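Local atomic coordinates of DUF1780 domain-containing protein (Pseudomonas aeruginosa, PDB entry 1Y0K), a protein that is of unknown function but belongs to a putative endonuclease family grouped with the PD-(D/E)XK nucleases, so it may act on nucleic acid. Residues A[5-10]-A[106-111]; A[11-16]-A[203-208]; A[34-39]-A[43-48]; A[55-60]-A[130-135]; A[171-176]-A[191-196]. One frame throughout, in Å; residues are numbered along the deposited sequence.

Contact 1: A[5-10]-A[106-111]; sequences DYLRLL and PQRIAA
R108, whose NH1 lies beside the methyl group CD2 of L7, is held at its far end by a hydrogen bond from NH2 to the carbonyl O of P152. That anchor lies outside the meeting segments, and no polar bond joins 5-10 to 106-111 directly. The arginine can do both jobs because its long chain, bent at chi2 and chi3, carries the charged head round to P152 while leaving NH1 4.0 Å from L7 CD2, an approach neither over the guanidinium face nor at its edge. L7 itself suits a helix face that meets a neighbouring chain segment: its CB touches CG of P106 at 3.8 Å, and its CG, anti to the carbonyl carbon (chi1 -73°), sends the branched end onward to R108. P106 offers a compact apolar ring, and its CG also comes to 3.9 Å from L7 O. On the same helix, R8, next after L7, turns away, and its NH1 forms a salt bridge with D5 OD1 at 2.9 Å, the nitrogen standing above the carboxylate plane. The contact lies at the surface of the chain. It sets the first turns of helix 3-23 against strand 107-110, which runs parallel to strand 150-153, where V151 touches both L7 and R108; A110 then takes the N-cap position of helix 111-116.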
# COMPACT_ATOMS: atom_id res chain seq x y z
N ASP A 5 20.87 16.41 -0.12
CA ASP A 5 21.43 15.09 -0.36
C ASP A 5 20.53 13.99 0.23
O ASP A 5 20.46 12.90 -0.33
CB ASP A 5 22.87 14.98 0.14
CG ASP A 5 23.89 15.61 -0.82
OD1 ASP A 5 23.57 15.79 -2.03
OD2 ASP A 5 25.01 15.92 -0.37
N TYR A 6 19.83 14.30 1.32
CA TYR A 6 18.88 13.31 1.89
C TYR A 6 17.70 13.06 0.95
O TYR A 6 17.31 11.92 0.70
CB TYR A 6 18.40 13.70 3.29
CG TYR A 6 17.57 12.60 3.94
CD1 TYR A 6 18.12 11.34 4.18
CD2 TYR A 6 16.24 12.83 4.32
CE1 TYR A 6 17.37 10.32 4.77
CE2 TYR A 6 15.48 11.82 4.92
CZ TYR A 6 16.05 10.56 5.14
OH TYR A 6 15.32 9.55 5.72
N LEU A 7 17.15 14.14 0.41
CA LEU A 7 16.06 14.04 -0.56
C LEU A 7 16.53 13.32 -1.83
O LEU A 7 15.77 12.54 -2.42
CB LEU A 7 15.52 15.44 -0.89
CG LEU A 7 14.67 16.15 0.17
CD1 LEU A 7 14.43 17.59 -0.23
CD2 LEU A 7 13.35 15.41 0.39
N ARG A 8 17.78 13.57 -2.23
CA ARG A 8 18.39 12.82 -3.35
C ARG A 8 18.46 11.32 -3.06
O ARG A 8 18.17 10.51 -3.93
CB ARG A 8 19.79 13.34 -3.67
CG ARG A 8 19.79 14.58 -4.53
CD ARG A 8 21.21 15.06 -4.82
NE ARG A 8 21.13 16.36 -5.47
CZ ARG A 8 21.48 17.52 -4.91
NH1 ARG A 8 21.98 17.57 -3.68
NH2 ARG A 8 21.33 18.64 -5.61
N LEU A 9 18.87 10.97 -1.85
CA LEU A 9 18.90 9.57 -1.42
C LEU A 9 17.50 8.97 -1.58
O LEU A 9 17.34 7.89 -2.14
CB LEU A 9 19.35 9.48 0.05
CG LEU A 9 19.71 8.11 0.66
CD1 LEU A 9 20.31 8.31 2.06
CD2 LEU A 9 18.52 7.18 0.73
N LEU A 10 16.49 9.66 -1.07
CA LEU A 10 15.13 9.15 -1.15
C LEU A 10 14.63 9.03 -2.60
O LEU A 10 13.88 8.11 -2.94
CB LEU A 10 14.17 9.98 -0.30
CG LEU A 10 14.48 10.02 1.20
CD1 LEU A 10 13.50 10.93 1.91
CD2 LEU A 10 14.44 8.61 1.82
N PRO A 106 12.42 16.57 -5.30
CA PRO A 106 11.16 16.18 -4.65
C PRO A 106 10.58 17.19 -3.65
O PRO A 106 11.31 17.94 -3.00
CB PRO A 106 11.52 14.87 -3.95
CG PRO A 106 12.96 14.99 -3.66
CD PRO A 106 13.56 15.79 -4.78
N GLN A 107 9.25 17.17 -3.56
CA GLN A 107 8.47 18.04 -2.70
C GLN A 107 7.86 17.21 -1.57
O GLN A 107 7.51 16.06 -1.78
CB GLN A 107 7.36 18.65 -3.54
CG GLN A 107 6.28 19.39 -2.81
CD GLN A 107 5.19 19.87 -3.75
OE1 GLN A 107 5.10 19.43 -4.90
NE2 GLN A 107 4.35 20.76 -3.27
N ARG A 108 7.74 17.79 -0.38
CA ARG A 108 7.05 17.07 0.70
C ARG A 108 5.53 17.26 0.58
O ARG A 108 5.03 18.38 0.46
CB ARG A 108 7.59 17.45 2.10
CG ARG A 108 9.12 17.30 2.19
CD ARG A 108 9.66 16.80 3.52
NE ARG A 108 9.44 15.37 3.75
CZ ARG A 108 10.38 14.44 3.94
NH1 ARG A 108 11.67 14.73 3.93
NH2 ARG A 108 10.00 13.18 4.14
N ILE A 109 4.81 16.15 0.61
CA ILE A 109 3.37 16.14 0.40
C ILE A 109 2.67 15.77 1.70
O ILE A 109 3.04 14.79 2.34
CB ILE A 109 3.02 15.16 -0.79
CG1 ILE A 109 1.54 15.18 -1.13
CG2 ILE A 109 3.52 13.75 -0.53
CD1 ILE A 109 1.20 14.35 -2.38
N ALA A 110 1.66 16.55 2.10
CA ALA A 110 0.88 16.26 3.31
C ALA A 110 0.23 14.88 3.22
O ALA A 110 -0.08 14.39 2.13
CB ALA A 110 -0.17 17.34 3.55
N ALA A 111 0.03 14.26 4.37
CA ALA A 111 -0.57 12.93 4.43
C ALA A 111 -1.92 12.89 3.74
O ALA A 111 -2.25 11.91 3.08
CB ALA A 111 -0.69 12.46 5.87

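Contact 2: A[11-16]-A[203-208]; sequences TRQAEQ and FDAGVG
The side-chain amide of Q13 reaches from the helix to the backbone of the loop, its OE1 accepting a hydrogen bond from N of G206 at 2.8 Å. The N-H points well at the oxygen (157°), and the donor sits nearly in line with the C=O bond. The other end of the same amide also works for the contact: NE2 donates to a water 3.1 Å away, and this water in turn donates to O of F203, again at 3.1 Å. Glutamine fits here because it offers an acceptor and a donor side by side, one for a loop N-H and one, through water, for a loop carbonyl. Its CG is anti to the backbone N and the chain beyond is extended, which gives the reach needed from the helix. What presents G206 N is a type II beta turn, closed by V207 N bonding to D204 O at 3.0 Å. G206 takes its third position with phi 89°, a conformation that glycine adopts easily because it has no CB to press on the preceding carbonyl. Further out, G208 CA packs 3.4 Å above one face of the F203 ring, folding the loop upon itself. The loop follows edge strand 201-202, F203 pairs through its backbone with T178, and Q13 also touches P177, so helix 3-23 is fastened beside the sheet margin near strand 179-185.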
# COMPACT_ATOMS: atom_id res chain seq x y z
N THR A 11 15.06 9.96 -3.46
CA THR A 11 14.76 9.88 -4.89
C THR A 11 15.42 8.67 -5.57
O THR A 11 14.77 7.98 -6.36
CB THR A 11 15.11 11.20 -5.63
OG1 THR A 11 14.53 12.31 -4.92
CG2 THR A 11 14.56 11.21 -7.05
N ARG A 12 16.69 8.41 -5.28
CA ARG A 12 17.38 7.24 -5.83
C ARG A 12 16.72 5.94 -5.36
O ARG A 12 16.56 4.99 -6.13
CB ARG A 12 18.87 7.25 -5.49
CG ARG A 12 19.64 8.38 -6.17
CD ARG A 12 21.17 8.15 -6.11
NE ARG A 12 21.60 7.79 -4.76
CZ ARG A 12 21.87 8.67 -3.80
NH1 ARG A 12 21.78 9.98 -4.03
NH2 ARG A 12 22.23 8.23 -2.60
N GLN A 13 16.33 5.91 -4.09
CA GLN A 13 15.56 4.81 -3.52
C GLN A 13 14.26 4.57 -4.30
O GLN A 13 13.93 3.42 -4.65
CB GLN A 13 15.26 5.12 -2.05
CG GLN A 13 14.41 4.08 -1.32
CD GLN A 13 14.46 4.29 0.17
OE1 GLN A 13 15.26 3.65 0.87
NE2 GLN A 13 13.64 5.20 0.68
N ALA A 14 13.52 5.65 -4.57
CA ALA A 14 12.29 5.55 -5.35
C ALA A 14 12.56 5.00 -6.74
O ALA A 14 11.84 4.12 -7.24
CB ALA A 14 11.59 6.91 -5.44
N GLU A 15 13.63 5.49 -7.37
CA GLU A 15 14.05 5.01 -8.68
C GLU A 15 14.33 3.51 -8.68
O GLU A 15 13.91 2.80 -9.59
CB GLU A 15 15.29 5.77 -9.17
CG GLU A 15 15.02 7.19 -9.61
CD GLU A 15 16.29 7.95 -9.98
OE1 GLU A 15 17.38 7.67 -9.41
OE2 GLU A 15 16.21 8.85 -10.85
N GLN A 16 15.02 3.03 -7.64
CA GLN A 16 15.36 1.61 -7.48
C GLN A 16 14.12 0.74 -7.41
O GLN A 16 14.08 -0.33 -8.03
CB GLN A 16 16.19 1.38 -6.23
CG GLN A 16 17.67 1.62 -6.40
CD GLN A 16 18.40 1.71 -5.07
OE1 GLN A 16 19.30 2.53 -4.91
NE2 GLN A 16 18.01 0.87 -4.11
N PHE A 203 10.29 3.92 7.69
CA PHE A 203 11.52 3.23 7.42
C PHE A 203 12.69 4.18 7.33
O PHE A 203 12.62 5.18 6.63
CB PHE A 203 11.42 2.47 6.11
CG PHE A 203 10.39 1.41 6.11
CD1 PHE A 203 9.43 1.37 5.13
CD2 PHE A 203 10.38 0.45 7.08
CE1 PHE A 203 8.48 0.40 5.12
CE2 PHE A 203 9.43 -0.52 7.06
CZ PHE A 203 8.48 -0.53 6.08
N ASP A 204 13.77 3.82 8.01
CA ASP A 204 15.08 4.32 7.63
C ASP A 204 15.42 4.03 6.17
O ASP A 204 14.96 3.06 5.61
CB ASP A 204 16.17 3.74 8.52
CG ASP A 204 16.00 4.12 9.96
OD1 ASP A 204 15.03 4.82 10.28
OD2 ASP A 204 16.81 3.77 10.84
N ALA A 205 16.22 4.90 5.57
CA ALA A 205 16.65 4.66 4.21
C ALA A 205 17.19 3.24 4.05
O ALA A 205 17.99 2.79 4.84
CB ALA A 205 17.68 5.67 3.80
N GLY A 206 16.71 2.55 3.02
CA GLY A 206 17.18 1.20 2.71
C GLY A 206 16.43 0.05 3.39
O GLY A 206 16.59 -1.12 3.01
N VAL A 207 15.61 0.37 4.38
CA VAL A 207 14.96 -0.67 5.19
C VAL A 207 13.64 -1.14 4.57
O VAL A 207 13.26 -2.32 4.69
CB VAL A 207 14.75 -0.20 6.65
CG1 VAL A 207 14.13 -1.30 7.50
CG2 VAL A 207 16.08 0.23 7.25
N GLY A 208 12.95 -0.22 3.90
CA GLY A 208 11.64 -0.49 3.33
C GLY A 208 11.65 -1.51 2.21
O GLY A 208 10.77 -2.37 2.13
O HOH W 1 13.08 5.73 3.64

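Contact 3: A[34-39]-A[43-48]; sequences CQRFLE and VPYRQE
V43 N donates a nearly straight hydrogen bond to O of L38 (2.9 Å, 177°), turning the chain back on helix 26-40. This i+5 to i bond closes a pi-turn at the helix's C-terminal end, after which the chain heads for edge strand 50-51. L38 and V43 suit the inner side of this turn: L38 CD2 meets V43 CG1 at 3.9 Å, and strand 60-62 and F192 lie against both. Y45 then lays its ring along the helix, CD2 4.0 Å from L38 CB. Its CG sits between the backbone N and the carbonyl carbon (chi1 63°), which aims the hydroxyl at the helix surface. There OH donates to E39 OE2 over a short 2.5 Å, with carboxylate and ring planes only 20° apart. R36 steadies that carboxylate side-on: NE bonds to E39 OE1 at 3.0 Å and NH1 to OE2 at 2.8 Å. E39 OE2 thus accepts from both R36 NH1 and Y45 OH, which approach it from the same face of the carboxylate.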
# COMPACT_ATOMS: atom_id res chain seq x y z
N CYS A 34 3.09 -7.49 -0.89
CA CYS A 34 2.57 -8.09 0.33
C CYS A 34 3.70 -8.42 1.31
O CYS A 34 3.59 -8.15 2.49
CB CYS A 34 1.75 -9.34 0.00
SG CYS A 34 0.24 -8.96 -0.94
N GLN A 35 4.79 -9.01 0.82
CA GLN A 35 5.91 -9.33 1.71
C GLN A 35 6.49 -8.08 2.36
O GLN A 35 6.75 -8.07 3.56
CB GLN A 35 7.01 -10.08 0.97
CG GLN A 35 6.67 -11.54 0.73
CD GLN A 35 7.87 -12.29 0.17
OE1 GLN A 35 8.96 -12.28 0.74
NE2 GLN A 35 7.68 -12.93 -0.96
N ARG A 36 6.70 -7.02 1.57
CA ARG A 36 7.25 -5.75 2.10
C ARG A 36 6.34 -5.18 3.19
O ARG A 36 6.80 -4.68 4.22
CB ARG A 36 7.45 -4.72 0.98
CG ARG A 36 8.46 -5.11 -0.14
CD ARG A 36 9.90 -5.44 0.36
NE ARG A 36 10.08 -6.75 1.02
CZ ARG A 36 10.03 -7.94 0.43
NH1 ARG A 36 10.23 -9.05 1.14
NH2 ARG A 36 9.76 -8.06 -0.86
N PHE A 37 5.03 -5.26 2.95
CA PHE A 37 4.03 -4.77 3.92
C PHE A 37 4.07 -5.58 5.22
O PHE A 37 4.10 -5.01 6.31
CB PHE A 37 2.65 -4.84 3.25
CG PHE A 37 1.50 -4.45 4.13
CD1 PHE A 37 1.42 -3.17 4.68
CD2 PHE A 37 0.45 -5.34 4.36
CE1 PHE A 37 0.34 -2.79 5.46
CE2 PHE A 37 -0.63 -4.98 5.16
CZ PHE A 37 -0.69 -3.69 5.70
N LEU A 38 4.09 -6.90 5.10
CA LEU A 38 4.14 -7.77 6.29
C LEU A 38 5.44 -7.54 7.07
O LEU A 38 5.42 -7.51 8.30
CB LEU A 38 3.98 -9.25 5.89
CG LEU A 38 2.62 -9.63 5.29
CD1 LEU A 38 2.66 -11.07 4.78
CD2 LEU A 38 1.47 -9.42 6.27
N GLU A 39 6.55 -7.37 6.35
CA GLU A 39 7.83 -7.03 6.97
C GLU A 39 7.77 -5.70 7.72
O GLU A 39 8.29 -5.58 8.82
CB GLU A 39 8.96 -7.04 5.95
CG GLU A 39 9.26 -8.44 5.48
CD GLU A 39 10.22 -8.46 4.31
OE1 GLU A 39 10.65 -7.38 3.87
OE2 GLU A 39 10.53 -9.58 3.84
N VAL A 43 5.06 -8.95 10.81
CA VAL A 43 4.13 -10.07 10.81
C VAL A 43 4.87 -11.25 10.18
O VAL A 43 5.27 -11.18 9.01
CB VAL A 43 2.84 -9.74 10.00
CG1 VAL A 43 1.97 -10.99 9.82
CG2 VAL A 43 2.05 -8.62 10.68
N PRO A 44 5.10 -12.32 10.96
CA PRO A 44 5.82 -13.49 10.45
C PRO A 44 5.11 -14.20 9.30
O PRO A 44 3.88 -14.27 9.26
CB PRO A 44 5.91 -14.43 11.66
CG PRO A 44 4.88 -13.94 12.62
CD PRO A 44 4.69 -12.48 12.37
N TYR A 45 5.89 -14.73 8.36
CA TYR A 45 5.33 -15.50 7.26
C TYR A 45 6.32 -16.54 6.76
O TYR A 45 7.54 -16.39 6.95
CB TYR A 45 4.91 -14.56 6.11
CG TYR A 45 6.04 -13.78 5.46
CD1 TYR A 45 6.77 -14.32 4.41
CD2 TYR A 45 6.36 -12.48 5.89
CE1 TYR A 45 7.78 -13.61 3.79
CE2 TYR A 45 7.39 -11.76 5.28
CZ TYR A 45 8.09 -12.33 4.23
OH TYR A 45 9.10 -11.64 3.61
N ARG A 46 5.79 -17.58 6.15
CA ARG A 46 6.61 -18.51 5.39
C ARG A 46 6.20 -18.35 3.94
O ARG A 46 5.09 -17.89 3.66
CB ARG A 46 6.39 -19.94 5.88
CG ARG A 46 6.69 -20.16 7.36
CD ARG A 46 6.67 -21.64 7.72
NE ARG A 46 7.60 -22.42 6.90
CZ ARG A 46 8.88 -22.62 7.19
NH1 ARG A 46 9.40 -22.12 8.31
NH2 ARG A 46 9.64 -23.33 6.37
N GLN A 47 7.07 -18.72 3.01
CA GLN A 47 6.80 -18.51 1.59
C GLN A 47 5.52 -19.20 1.13
O GLN A 47 4.79 -18.67 0.29
CB GLN A 47 7.98 -18.99 0.74
CG GLN A 47 8.09 -18.28 -0.59
CD GLN A 47 8.36 -16.79 -0.43
OE1 GLN A 47 9.20 -16.37 0.38
NE2 GLN A 47 7.64 -15.98 -1.20
N GLU A 48 5.26 -20.38 1.69
CA GLU A 48 4.07 -21.18 1.38
C GLU A 48 2.75 -20.51 1.81
O GLU A 48 1.67 -20.93 1.37
CB GLU A 48 4.18 -22.56 2.04
CG GLU A 48 4.59 -22.51 3.51
CD GLU A 48 6.11 -22.67 3.74
OE1 GLU A 48 6.94 -22.17 2.93
OE2 GLU A 48 6.47 -23.30 4.77

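Contact 4: A[55-60]-A[130-135]; sequences EQPPDV and SERGID
With CG anti to its carbonyl carbon and the chain bent at chi3 (61°), R132 swings its guanidinium toward Q56, while the CG1 branch of I134, likewise anti to the carbonyl carbon, carries CD1 against one face of the same group. R132 NH2 donates to O of Q56 at 3.2 Å, approaching in the carbonyl plane with an N-H...O angle of 148°. I134 CD1 stands 3.3 Å above the centre of the guanidinium plane and also touches CD of P57 at 3.6 Å, so that one methyl fills the angle between arginine and proline. P57 suits this spot as a rigid apolar ring, and the peptide bonds before both P57 and P58 are cis, which kinks the loop sharply. G133 has phi 75° and ends the helix in a Schellman motif; glycine tolerates such a positive phi, and the turn places I134 beside R132. E55 OE1 lies 5.5 Å from R132 NH2, where it may add a weak attraction. This surface contact joins the C-terminal end of helix 119-132, whose Y129 touches P57 and I134, to the loop between strands 50-51 and 60-62, where D59 and V60 form a classic beta bulge opposite F67.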
# COMPACT_ATOMS: atom_id res chain seq x y z
N GLU A 55 -10.39 -16.69 -8.64
CA GLU A 55 -10.85 -15.53 -9.39
C GLU A 55 -10.26 -14.29 -8.78
O GLU A 55 -10.20 -14.17 -7.55
CB GLU A 55 -12.37 -15.40 -9.34
CG GLU A 55 -13.13 -16.58 -9.90
CD GLU A 55 -13.14 -16.64 -11.42
OE1 GLU A 55 -13.28 -15.59 -12.08
OE2 GLU A 55 -13.02 -17.76 -11.96
N GLN A 56 -9.82 -13.37 -9.63
CA GLN A 56 -9.48 -12.02 -9.18
C GLN A 56 -10.74 -11.15 -9.25
O GLN A 56 -11.54 -11.29 -10.18
CB GLN A 56 -8.36 -11.42 -10.04
CG GLN A 56 -7.00 -12.09 -9.89
CD GLN A 56 -6.08 -11.83 -11.07
OE1 GLN A 56 -5.89 -10.68 -11.49
NE2 GLN A 56 -5.50 -12.89 -11.61
N PRO A 57 -10.94 -10.28 -8.25
CA PRO A 57 -10.10 -10.01 -7.08
C PRO A 57 -10.31 -11.07 -5.99
O PRO A 57 -11.32 -11.77 -6.03
CB PRO A 57 -10.61 -8.65 -6.60
CG PRO A 57 -12.07 -8.65 -6.99
CD PRO A 57 -12.17 -9.45 -8.25
N PRO A 58 -9.39 -11.16 -5.02
CA PRO A 58 -8.18 -10.35 -4.87
C PRO A 58 -6.99 -10.89 -5.67
O PRO A 58 -7.18 -11.67 -6.61
CB PRO A 58 -7.91 -10.45 -3.37
CG PRO A 58 -8.35 -11.86 -3.02
CD PRO A 58 -9.53 -12.15 -3.93
N ASP A 59 -5.78 -10.49 -5.29
CA ASP A 59 -4.55 -10.92 -5.98
C ASP A 59 -3.77 -11.95 -5.19
O ASP A 59 -3.27 -12.93 -5.76
CB ASP A 59 -3.64 -9.73 -6.27
CG ASP A 59 -4.29 -8.70 -7.18
OD1 ASP A 59 -4.77 -9.08 -8.27
OD2 ASP A 59 -4.32 -7.51 -6.80
N VAL A 60 -3.64 -11.71 -3.89
CA VAL A 60 -2.79 -12.53 -3.03
C VAL A 60 -3.53 -12.88 -1.75
O VAL A 60 -3.98 -11.99 -1.02
CB VAL A 60 -1.46 -11.81 -2.69
CG1 VAL A 60 -0.62 -12.63 -1.71
CG2 VAL A 60 -0.66 -11.50 -3.97
N SER A 130 -18.51 -3.06 -8.48
CA SER A 130 -19.96 -2.86 -8.32
C SER A 130 -20.71 -3.38 -9.54
O SER A 130 -21.74 -4.05 -9.40
CB SER A 130 -20.28 -1.39 -8.08
OG SER A 130 -19.93 -1.02 -6.75
N GLU A 131 -20.18 -3.09 -10.73
CA GLU A 131 -20.79 -3.54 -11.98
C GLU A 131 -20.80 -5.06 -12.13
O GLU A 131 -21.71 -5.61 -12.75
CB GLU A 131 -20.11 -2.90 -13.19
CG GLU A 131 -20.48 -1.43 -13.38
CD GLU A 131 -21.99 -1.22 -13.59
OE1 GLU A 131 -22.58 -1.89 -14.46
OE2 GLU A 131 -22.57 -0.39 -12.86
N ARG A 132 -19.81 -5.72 -11.54
CA ARG A 132 -19.70 -7.18 -11.61
C ARG A 132 -20.39 -7.91 -10.44
O ARG A 132 -20.49 -9.14 -10.44
CB ARG A 132 -18.23 -7.60 -11.71
CG ARG A 132 -17.57 -7.27 -13.04
CD ARG A 132 -16.06 -7.30 -12.93
NE ARG A 132 -15.55 -8.61 -12.54
CZ ARG A 132 -14.29 -8.87 -12.20
NH1 ARG A 132 -13.38 -7.89 -12.19
NH2 ARG A 132 -13.93 -10.09 -11.85
N GLY A 133 -20.85 -7.16 -9.45
CA GLY A 133 -21.50 -7.76 -8.29
C GLY A 133 -20.49 -8.40 -7.34
O GLY A 133 -20.80 -9.37 -6.65
N ILE A 134 -19.28 -7.86 -7.33
CA ILE A 134 -18.22 -8.33 -6.42
C ILE A 134 -18.44 -7.75 -5.02
O ILE A 134 -18.83 -6.58 -4.88
CB ILE A 134 -16.81 -7.98 -6.97
CG1 ILE A 134 -16.44 -8.97 -8.07
CG2 ILE A 134 -15.73 -7.99 -5.85
CD1 ILE A 134 -15.55 -8.43 -9.12
N ASP A 135 -18.17 -8.56 -3.98
CA ASP A 135 -18.32 -8.12 -2.60
C ASP A 135 -17.07 -7.36 -2.17
O ASP A 135 -16.06 -7.97 -1.79
CB ASP A 135 -18.58 -9.30 -1.64
CG ASP A 135 -18.94 -8.85 -0.21
OD1 ASP A 135 -18.83 -7.65 0.11
OD2 ASP A 135 -19.32 -9.72 0.61

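Contact 5: A[171-176]-A[191-196]; sequences SLSMVG and EFLRAN
L193 has the most surface buried here, and its two methyl groups divide between two serines of the strand. CD1 reaches OG of S171 at 3.4 Å, and CD2 lies 3.8 Å from OG of S173. No hydrogen bond is made between the segments: the leucine simply covers the two small residues. Its CG is anti to the carbonyl carbon (chi1 -68°), which extends the fork from the short helix toward the sheet. Serine suits both strand positions by being small enough to let the leucine come close. S171, moreover, has a polar task of its own: OG lies between its backbone N and carbonyl carbon and is hydrogen-bonded to D140 OD1, so this buried hydroxyl has a partner on the adjoining strand. F37 of helix 26-40 packs against both S173 and L193. S171 and S173 face the helical layer on one side of the sheet, whereas L172 points away. An interior strand of a mixed sheet, with helices 26-40 and 191-194 packed on the face of S171 and S173, is an alpha/beta arrangement, consistent with the PD-(D/E)XK clan.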
# COMPACT_ATOMS: atom_id res chain seq x y z
N SER A 171 -10.67 -3.46 4.29
CA SER A 171 -9.52 -2.74 4.84
C SER A 171 -8.77 -2.06 3.70
O SER A 171 -8.95 -2.39 2.53
CB SER A 171 -8.59 -3.70 5.61
OG SER A 171 -7.87 -4.56 4.74
N LEU A 172 -7.94 -1.08 4.07
CA LEU A 172 -7.11 -0.38 3.09
C LEU A 172 -5.83 -0.05 3.80
O LEU A 172 -5.85 0.51 4.90
CB LEU A 172 -7.79 0.90 2.61
CG LEU A 172 -6.97 1.85 1.71
CD1 LEU A 172 -6.53 1.17 0.41
CD2 LEU A 172 -7.77 3.09 1.41
N SER A 173 -4.72 -0.40 3.16
CA SER A 173 -3.39 -0.16 3.68
C SER A 173 -2.51 0.39 2.58
O SER A 173 -2.78 0.17 1.39
CB SER A 173 -2.79 -1.45 4.23
OG SER A 173 -3.62 -2.04 5.22
N MSE A 174 -1.45 1.10 2.98
CA MSE A 174 -0.43 1.60 2.05
C MSE A 174 0.95 1.14 2.49
O MSE A 174 1.25 1.02 3.68
CB MSE A 174 -0.40 3.13 2.02
CG MSE A 174 -1.65 3.84 1.57
SE MSE A 174 -1.39 5.66 1.75
CE MSE A 174 -1.14 5.83 3.48
N VAL A 175 1.81 0.89 1.51
CA VAL A 175 3.22 0.63 1.78
C VAL A 175 4.04 1.27 0.67
O VAL A 175 3.62 1.32 -0.47
CB VAL A 175 3.52 -0.89 1.92
CG1 VAL A 175 3.25 -1.65 0.61
CG2 VAL A 175 4.98 -1.12 2.40
N GLY A 176 5.22 1.78 1.02
CA GLY A 176 6.16 2.28 0.03
C GLY A 176 7.55 2.18 0.61
O GLY A 176 7.73 1.69 1.71
N GLU A 191 -6.55 -10.06 12.13
CA GLU A 191 -6.14 -9.38 13.34
C GLU A 191 -4.87 -8.54 13.17
O GLU A 191 -4.75 -7.47 13.78
CB GLU A 191 -6.00 -10.38 14.49
CG GLU A 191 -5.69 -9.77 15.83
CD GLU A 191 -5.03 -10.76 16.75
OE1 GLU A 191 -4.23 -11.58 16.26
OE2 GLU A 191 -5.31 -10.72 17.97
N PHE A 192 -3.93 -9.00 12.33
CA PHE A 192 -2.69 -8.26 12.11
C PHE A 192 -2.93 -6.88 11.49
O PHE A 192 -2.17 -5.95 11.74
CB PHE A 192 -1.62 -9.07 11.36
CG PHE A 192 -1.92 -9.31 9.90
CD1 PHE A 192 -1.56 -8.37 8.93
CD2 PHE A 192 -2.51 -10.50 9.48
CE1 PHE A 192 -1.84 -8.59 7.57
CE2 PHE A 192 -2.78 -10.74 8.12
CZ PHE A 192 -2.45 -9.79 7.17
N LEU A 193 -3.99 -6.74 10.70
CA LEU A 193 -4.38 -5.43 10.20
C LEU A 193 -4.96 -4.55 11.31
O LEU A 193 -4.53 -3.41 11.51
CB LEU A 193 -5.37 -5.57 9.04
CG LEU A 193 -4.77 -6.16 7.76
CD1 LEU A 193 -5.84 -6.42 6.72
CD2 LEU A 193 -3.66 -5.26 7.20
N ARG A 194 -5.92 -5.09 12.06
CA ARG A 194 -6.58 -4.35 13.13
C ARG A 194 -5.60 -3.90 14.21
O ARG A 194 -5.71 -2.78 14.72
CB ARG A 194 -7.73 -5.17 13.70
CG ARG A 194 -8.93 -5.15 12.76
CD ARG A 194 -10.16 -5.82 13.34
NE ARG A 194 -9.95 -7.26 13.49
CZ ARG A 194 -9.72 -7.86 14.65
NH1 ARG A 194 -9.68 -7.14 15.77
NH2 ARG A 194 -9.52 -9.17 14.70
N ALA A 195 -4.63 -4.76 14.50
CA ALA A 195 -3.59 -4.49 15.50
C ALA A 195 -2.71 -3.29 15.18
O ALA A 195 -2.09 -2.70 16.07
CB ALA A 195 -2.72 -5.72 15.70
N ASN A 196 -2.66 -2.90 13.91
CA ASN A 196 -1.78 -1.84 13.46
C ASN A 196 -2.47 -0.51 13.09
O ASN A 196 -1.87 0.35 12.50
CB ASN A 196 -0.91 -2.33 12.31
CG ASN A 196 0.17 -3.26 12.80
OD1 ASN A 196 1.18 -2.82 13.32
ND2 ASN A 196 -0.06 -4.55 12.67

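From the N terminus, helix 3-23 supplies the first segments of contacts 1 and 2. Contact 1 closes on strand 107-110 and contact 2 on the C-terminal loop, so the two cross. Contact 3 is a short local loop enclosed by both. Contact 4 crosses contact 1 but lies within contact 2. Contact 5 comes last, also within contact 2, and touches contact 3 through F37, L38, V43 and F192. Contact 1 ties helix 3-23 to the two-stranded sheet, contact 2 ties it to the loop after edge strand 201-202, contact 4 joins the end of helix 119-132 to the loop before strand 60-62, and contact 5 sets helix 191-194 on the mixed sheet.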